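PDB 5O51: Rho guanyl nucleotide exchange factor (Rom2), putative from Aspergillus fumigatus Af293, which probably acts as a guanine-nucleotide exchange factor for Rho-type GTPases, the chain here being its CNH domain, a seven-bladed beta-propeller. Local coordinates for residues S182-R187 against I231-M236; L275-I280 against H292-E297. All blocks are in the same frame, centred on the assembly; numbering follows the deposited sequence.

Contact 1 of 2, residues S182-R187 against I231-M236; sequences SIHFLR and IHIERM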
loop_
_atom_site.group_PDB
_atom_site.type_symbol
_atom_site.label_atom_id
_atom_site.label_comp_id
_atom_site.label_asym_id
_atom_site.label_seq_id
_atom_site.Cartn_x
_atom_site.Cartn_y
_atom_site.Cartn_z
ATOM N N SER A 182 6.161 7.253 1.330
ATOM C CA SER A 182 5.776 5.967 1.906
ATOM C C SER A 182 6.325 5.695 3.310
ATOM O O SER A 182 7.229 6.352 3.772
ATOM C CB SER A 182 6.289 4.888 0.983
ATOM O OG SER A 182 7.700 4.892 0.905
ATOM N N ILE A 183 5.818 4.660 3.949
ATOM C CA ILE A 183 6.329 4.251 5.252
ATOM C C ILE A 183 6.345 2.729 5.497
ATOM O O ILE A 183 5.433 2.025 5.161
ATOM C CB ILE A 183 5.575 5.030 6.374
ATOM C CG1 ILE A 183 6.403 5.097 7.640
ATOM C CG2 ILE A 183 4.196 4.427 6.651
ATOM C CD1 ILE A 183 5.913 6.161 8.595
ATOM N N HIS A 184 7.397 2.235 6.120
ATOM C CA HIS A 184 7.642 0.795 6.297
ATOM C C HIS A 184 8.108 0.507 7.720
ATOM O O HIS A 184 8.861 1.289 8.313
ATOM C CB HIS A 184 8.700 0.298 5.270
ATOM C CG HIS A 184 8.327 0.620 3.853
ATOM N ND1 HIS A 184 7.563 -0.226 3.082
ATOM C CD2 HIS A 184 8.494 1.748 3.126
ATOM C CE1 HIS A 184 7.311 0.352 1.928
ATOM N NE2 HIS A 184 7.858 1.555 1.931
ATOM N N PHE A 185 7.602 -0.577 8.283
ATOM C CA PHE A 185 8.052 -1.059 9.593
ATOM C C PHE A 185 9.238 -1.957 9.379
ATOM O O PHE A 185 9.100 -2.950 8.663
ATOM C CB PHE A 185 6.938 -1.842 10.246
ATOM C CG PHE A 185 5.812 -0.971 10.714
ATOM C CD1 PHE A 185 5.926 -0.245 11.912
ATOM C CD2 PHE A 185 4.659 -0.839 9.947
ATOM C CE1 PHE A 185 4.874 0.551 12.351
ATOM C CE2 PHE A 185 3.617 -0.041 10.369
ATOM C CZ PHE A 185 3.716 0.651 11.570
ATOM N N LEU A 186 10.389 -1.568 9.941
ATOM C CA LEU A 186 11.596 -2.412 9.976
ATOM C C LEU A 186 11.999 -2.671 11.417
ATOM O O LEU A 186 12.750 -1.868 11.984
ATOM C CB LEU A 186 12.760 -1.703 9.331
ATOM C CG LEU A 186 12.787 -1.548 7.834
ATOM C CD1 LEU A 186 13.977 -0.635 7.505
ATOM C CD2 LEU A 186 12.861 -2.934 7.168
ATOM N N ARG A 187 11.482 -3.763 11.992
ATOM C CA ARG A 187 11.795 -4.218 13.367
ATOM C C ARG A 187 12.486 -3.198 14.285
ATOM O O ARG A 187 13.719 -3.102 14.298
ATOM C CB ARG A 187 12.653 -5.480 13.308
ATOM C CG ARG A 187 13.882 -5.377 12.413
ATOM C CD ARG A 187 14.721 -6.642 12.494
ATOM N NE ARG A 187 15.824 -6.522 13.436
ATOM C CZ ARG A 187 16.941 -7.257 13.422
ATOM N NH1 ARG A 187 17.144 -8.228 12.523
ATOM N NH2 ARG A 187 17.875 -7.020 14.333
ATOM N N ILE A 231 9.497 4.019 -2.818
ATOM C CA ILE A 231 8.126 3.507 -2.790
ATOM C C ILE A 231 8.015 2.265 -1.922
ATOM O O ILE A 231 7.068 2.146 -1.197
ATOM C CB ILE A 231 7.668 3.169 -4.207
ATOM C CG1 ILE A 231 7.825 4.374 -5.169
ATOM C CG2 ILE A 231 6.299 2.565 -4.170
ATOM C CD1 ILE A 231 7.057 5.613 -4.802
ATOM N N HIS A 232 8.936 1.317 -2.032
ATOM C CA HIS A 232 8.689 0.012 -1.417
ATOM C C HIS A 232 9.990 -0.697 -1.089
ATOM O O HIS A 232 10.942 -0.680 -1.908
ATOM C CB HIS A 232 7.809 -0.860 -2.344
ATOM C CG HIS A 232 7.579 -2.251 -1.862
ATOM N ND1 HIS A 232 6.751 -2.539 -0.796
ATOM C CD2 HIS A 232 8.073 -3.442 -2.286
ATOM C CE1 HIS A 232 6.745 -3.842 -0.584
ATOM N NE2 HIS A 232 7.544 -4.413 -1.469
ATOM N N ILE A 233 9.958 -1.410 0.042
ATOM C CA ILE A 233 11.100 -2.146 0.575
ATOM C C ILE A 233 10.684 -3.564 0.875
ATOM O O ILE A 233 9.651 -3.784 1.498
ATOM C CB ILE A 233 11.566 -1.643 1.944
ATOM C CG1 ILE A 233 11.893 -0.202 1.912
ATOM C CG2 ILE A 233 12.824 -2.416 2.405
ATOM C CD1 ILE A 233 12.076 0.381 3.303
ATOM N N GLU A 234 11.503 -4.521 0.482
ATOM C CA GLU A 234 11.178 -5.926 0.677
ATOM C C GLU A 234 12.402 -6.694 1.177
ATOM O O GLU A 234 13.481 -6.618 0.585
ATOM C CB GLU A 234 10.717 -6.495 -0.655
ATOM C CG GLU A 234 10.208 -7.921 -0.571
ATOM C CD GLU A 234 8.691 -8.115 -0.697
ATOM O OE1 GLU A 234 7.861 -7.157 -0.793
ATOM O OE2 GLU A 234 8.349 -9.313 -0.696
ATOM N N ARG A 235 12.218 -7.489 2.226
ATOM C CA ARG A 235 13.282 -8.338 2.778
ATOM C C ARG A 235 13.430 -9.580 1.919
ATOM O O ARG A 235 12.448 -10.192 1.546
ATOM C CB ARG A 235 12.907 -8.696 4.207
ATOM C CG ARG A 235 13.933 -9.522 4.965
ATOM C CD ARG A 235 13.853 -9.268 6.479
ATOM N NE ARG A 235 14.998 -9.809 7.216
ATOM C CZ ARG A 235 16.268 -9.392 7.094
ATOM N NH1 ARG A 235 16.622 -8.423 6.243
ATOM N NH2 ARG A 235 17.218 -9.962 7.819
ATOM N N MET A 236 14.648 -9.957 1.553
ATOM C CA MET A 236 14.886 -11.312 0.957
ATOM C C MET A 236 16.190 -11.922 1.506
ATOM O O MET A 236 17.278 -11.438 1.196
ATOM C CB MET A 236 14.934 -11.250 -0.568
ATOM C CG MET A 236 13.906 -10.311 -1.205
ATOM S SD MET A 236 13.959 -10.337 -2.998
ATOM C CE MET A 236 13.518 -12.038 -3.396
#
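With CG of His184 anti to the carbonyl carbon (chi1 -55°) and CG1 of Ile233 turned the same way about its own first bond, the imidazole and the branched side chain cross between the two strands. Ile233 CG1 sits over one face of the His184 ring, 4.2 Å from the centroid and 15° off the normal, a CH-pi contact, while Ile233 CD1 reaches His184 CG and CD2 at 3.8 Å. The unbranched CG1-CD1 arm of the isoleucine lays two aliphatic carbons against the flat ring. The ring's rim does polar work: His184 NE2 gives a weak hydrogen bond to Ile231 O at 3.3 Å, near the ring plane, and lies at 3.5 Å from Ser182 OG in another weak one. Ser182 OG has its main partner in Pro230 O.

Strands 180-186 and 230-236 run nearly parallel, at 16°, yet belong to separate sheets: each is the innermost strand of its blade, and the two blades follow one another round the propeller. Side chains therefore bridge a gap that backbone pairing does not close. Each strand pairs with the next one of its own blade, and Asn243 pairs with two successive residues, Ile231 and His232, which makes a classic beta bulge.

His232 meets the His184 ring obliquely, its CA lying 3.6 Å from His184 CE1. Its NE2 donates to the anti lone pair of Glu234 OE1 at 2.8 Å, in the imidazole plane, which fixes the ring's rotation. The carboxylate would favour a positive His232, whereas the nearby His184 imidazole, if also charged, would probably oppose it.

Contact 2 of 2, residues L275-I280 against H292-E297; sequences LSYPYI and HIETSE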
loop_
_atom_site.group_PDB
_atom_site.type_symbol
_atom_site.label_atom_id
_atom_site.label_comp_id
_atom_site.label_asym_id
_atom_site.label_seq_id
_atom_site.Cartn_x
_atom_site.Cartn_y
_atom_site.Cartn_z
ATOM N N LEU A 275 6.042 -8.287 -5.144
ATOM C CA LEU A 275 6.936 -9.430 -5.388
ATOM C C LEU A 275 6.179 -10.768 -5.371
ATOM O O LEU A 275 5.501 -11.108 -4.407
ATOM C CB LEU A 275 8.080 -9.374 -4.385
ATOM C CG LEU A 275 9.135 -10.492 -4.420
ATOM C CD1 LEU A 275 9.759 -10.726 -5.801
ATOM C CD2 LEU A 275 10.205 -10.183 -3.389
ATOM N N SER A 276 6.240 -11.509 -6.470
ATOM C CA SER A 276 5.731 -12.892 -6.540
ATOM C C SER A 276 6.780 -13.794 -7.210
ATOM O O SER A 276 6.729 -14.055 -8.429
ATOM C CB SER A 276 4.403 -12.932 -7.265
ATOM O OG SER A 276 3.857 -14.202 -7.147
ATOM N N TYR A 277 7.728 -14.251 -6.405
ATOM C CA TYR A 277 8.953 -14.986 -6.871
ATOM C C TYR A 277 8.640 -15.953 -8.006
ATOM O O TYR A 277 7.636 -16.644 -7.927
ATOM C CB TYR A 277 9.694 -15.684 -5.707
ATOM C CG TYR A 277 11.171 -15.980 -6.058
ATOM C CD1 TYR A 277 11.494 -17.071 -6.887
ATOM C CD2 TYR A 277 12.242 -15.177 -5.570
ATOM C CE1 TYR A 277 12.802 -17.338 -7.245
ATOM C CE2 TYR A 277 13.575 -15.462 -5.946
ATOM C CZ TYR A 277 13.816 -16.538 -6.798
ATOM O OH TYR A 277 15.068 -16.906 -7.229
ATOM N N PRO A 278 9.413 -15.986 -9.113
ATOM C CA PRO A 278 10.620 -15.210 -9.384
ATOM C C PRO A 278 10.344 -13.825 -10.055
ATOM O O PRO A 278 11.241 -13.299 -10.730
ATOM C CB PRO A 278 11.366 -16.147 -10.363
ATOM C CG PRO A 278 10.264 -16.712 -11.162
ATOM C CD PRO A 278 9.058 -16.818 -10.283
ATOM N N TYR A 279 9.162 -13.223 -9.852
ATOM C CA TYR A 279 8.855 -11.963 -10.574
ATOM C C TYR A 279 8.774 -10.743 -9.670
ATOM O O TYR A 279 8.441 -10.840 -8.499
ATOM C CB TYR A 279 7.609 -12.103 -11.388
ATOM C CG TYR A 279 7.582 -13.303 -12.326
ATOM C CD1 TYR A 279 8.432 -13.376 -13.432
ATOM C CD2 TYR A 279 6.700 -14.358 -12.113
ATOM C CE1 TYR A 279 8.395 -14.444 -14.286
ATOM C CE2 TYR A 279 6.651 -15.442 -12.957
ATOM C CZ TYR A 279 7.494 -15.485 -14.053
ATOM O OH TYR A 279 7.470 -16.567 -14.916
ATOM N N ILE A 280 9.133 -9.578 -10.226
ATOM C CA ILE A 280 8.951 -8.301 -9.545
ATOM C C ILE A 280 8.094 -7.516 -10.509
ATOM O O ILE A 280 8.417 -7.451 -11.740
ATOM C CB ILE A 280 10.283 -7.653 -9.114
ATOM C CG1 ILE A 280 10.112 -6.182 -8.706
ATOM C CG2 ILE A 280 11.357 -7.729 -10.177
ATOM C CD1 ILE A 280 9.439 -6.071 -7.355
ATOM N N HIS A 292 12.200 -10.489 -14.126
ATOM C CA HIS A 292 12.813 -11.624 -13.385
ATOM C C HIS A 292 13.771 -11.172 -12.285
ATOM O O HIS A 292 14.747 -10.509 -12.540
ATOM C CB HIS A 292 13.544 -12.537 -14.357
ATOM C CG HIS A 292 13.658 -13.941 -13.880
ATOM N ND1 HIS A 292 14.586 -14.309 -12.952
ATOM C CD2 HIS A 292 13.009 -15.078 -14.243
ATOM C CE1 HIS A 292 14.475 -15.604 -12.704
ATOM N NE2 HIS A 292 13.527 -16.090 -13.481
ATOM N N ILE A 293 13.503 -11.537 -11.045
ATOM C CA ILE A 293 14.321 -11.115 -9.907
ATOM C C ILE A 293 15.785 -11.598 -9.938
ATOM O O ILE A 293 16.649 -10.969 -9.379
ATOM C CB ILE A 293 13.600 -11.542 -8.569
ATOM C CG1 ILE A 293 14.191 -10.891 -7.323
ATOM C CG2 ILE A 293 13.657 -13.056 -8.342
ATOM C CD1 ILE A 293 13.877 -9.419 -7.178
ATOM N N GLU A 294 16.058 -12.745 -10.540
ATOM C CA GLU A 294 17.440 -13.225 -10.649
ATOM C C GLU A 294 18.200 -12.546 -11.755
ATOM O O GLU A 294 19.303 -11.981 -11.513
ATOM C CB GLU A 294 17.469 -14.745 -10.848
ATOM C CG GLU A 294 16.893 -15.557 -9.697
ATOM C CD GLU A 294 17.472 -15.165 -8.338
ATOM O OE1 GLU A 294 18.536 -14.501 -8.278
ATOM O OE2 GLU A 294 16.848 -15.524 -7.296
ATOM N N THR A 295 17.642 -12.585 -12.960
ATOM C CA THR A 295 18.397 -12.096 -14.108
ATOM C C THR A 295 18.208 -10.623 -14.406
ATOM O O THR A 295 19.013 -10.061 -15.122
ATOM C CB THR A 295 18.017 -12.842 -15.354
ATOM O OG1 THR A 295 16.688 -12.485 -15.706
ATOM C CG2 THR A 295 18.164 -14.415 -15.134
ATOM N N SER A 296 17.094 -10.046 -13.943
ATOM C CA SER A 296 16.694 -8.627 -14.091
ATOM C C SER A 296 16.165 -8.324 -15.449
ATOM O O SER A 296 15.744 -7.189 -15.696
ATOM C CB SER A 296 17.753 -7.604 -13.706
ATOM O OG SER A 296 18.701 -7.406 -14.779
ATOM N N GLU A 297 16.027 -9.349 -16.262
ATOM C CA GLU A 297 15.483 -9.206 -17.604
ATOM C C GLU A 297 13.953 -8.971 -17.614
ATOM O O GLU A 297 13.214 -9.462 -16.729
ATOM C CB GLU A 297 15.797 -10.477 -18.433
ATOM C CG GLU A 297 14.865 -11.657 -18.100
ATOM C CD GLU A 297 15.358 -13.084 -18.442
ATOM O OE1 GLU A 297 15.390 -13.447 -19.641
ATOM O OE2 GLU A 297 15.606 -13.868 -17.497
#
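Tyr277 lies across Ile293 at about a right angle: its CG, anti to the backbone N (chi1 -159°), starts the ring toward 292-297, where CE2 comes 3.4 Å from Ile293 CG2. Its hydroxyl comes improbably close to the Glu294 carboxylate, so that approach is doubtful; Glu294 has a salt bridge to Arg259.

Pro278 follows through a cis peptide bond, which suits the tight turn in which Ser276 and Tyr279 exchange two backbone hydrogen bonds. Its carbonyl O accepts from Ile293 N at 2.9 Å, almost straight at 174°, and also receives a CA-H...O contact from His292. Pro278 CB sits over a face of the His292 imidazole, 4.1 Å from the centroid, a CH-pi contact that a rigid pyrrolidine ring makes well. In the loop that follows strand 287-292, Glu294 N donates to His292 ND1 at 3.2 Å, steadying the imidazole.

Tyr279 pairs with His292 as an antiparallel non-hydrogen-bonded pair, their CA atoms 4.9 Å apart, and Pro278 CD rests over the Tyr279 ring. Ile280 is buried, where an aliphatic chain fits: its CG2 meets Ile293 CD1 at 4.3 Å.

Beyond, Thr295 OG1 accepts from Glu297 N in an ST turn as the chain bends back. A two-residue hairpin with a cis-proline type VI turn thus packs against the loop joining the third and fourth strands at the same end of a four-stranded propeller blade.

Followed from the N terminus, the chain first meets contact 1, which joins 182-187 to 231-236 after strands 189-194, 197-202 and 208-210, which complete the blade of 180-186, and the connection to the next blade. Contact 2 opens only after that loop is closed, and 292-297 returns to 275-280 after a short excursion within one blade. The two are in series and neither nest nor cross. Contact 1 ties two successive blades together through their innermost strands; contact 2 holds one end of the following blade. They meet where Met236 reaches that blade: its SD lies 3.8 Å from Leu275 CD2, and its CE packs near Tyr277 and Ile293, so three consecutive blades are linked.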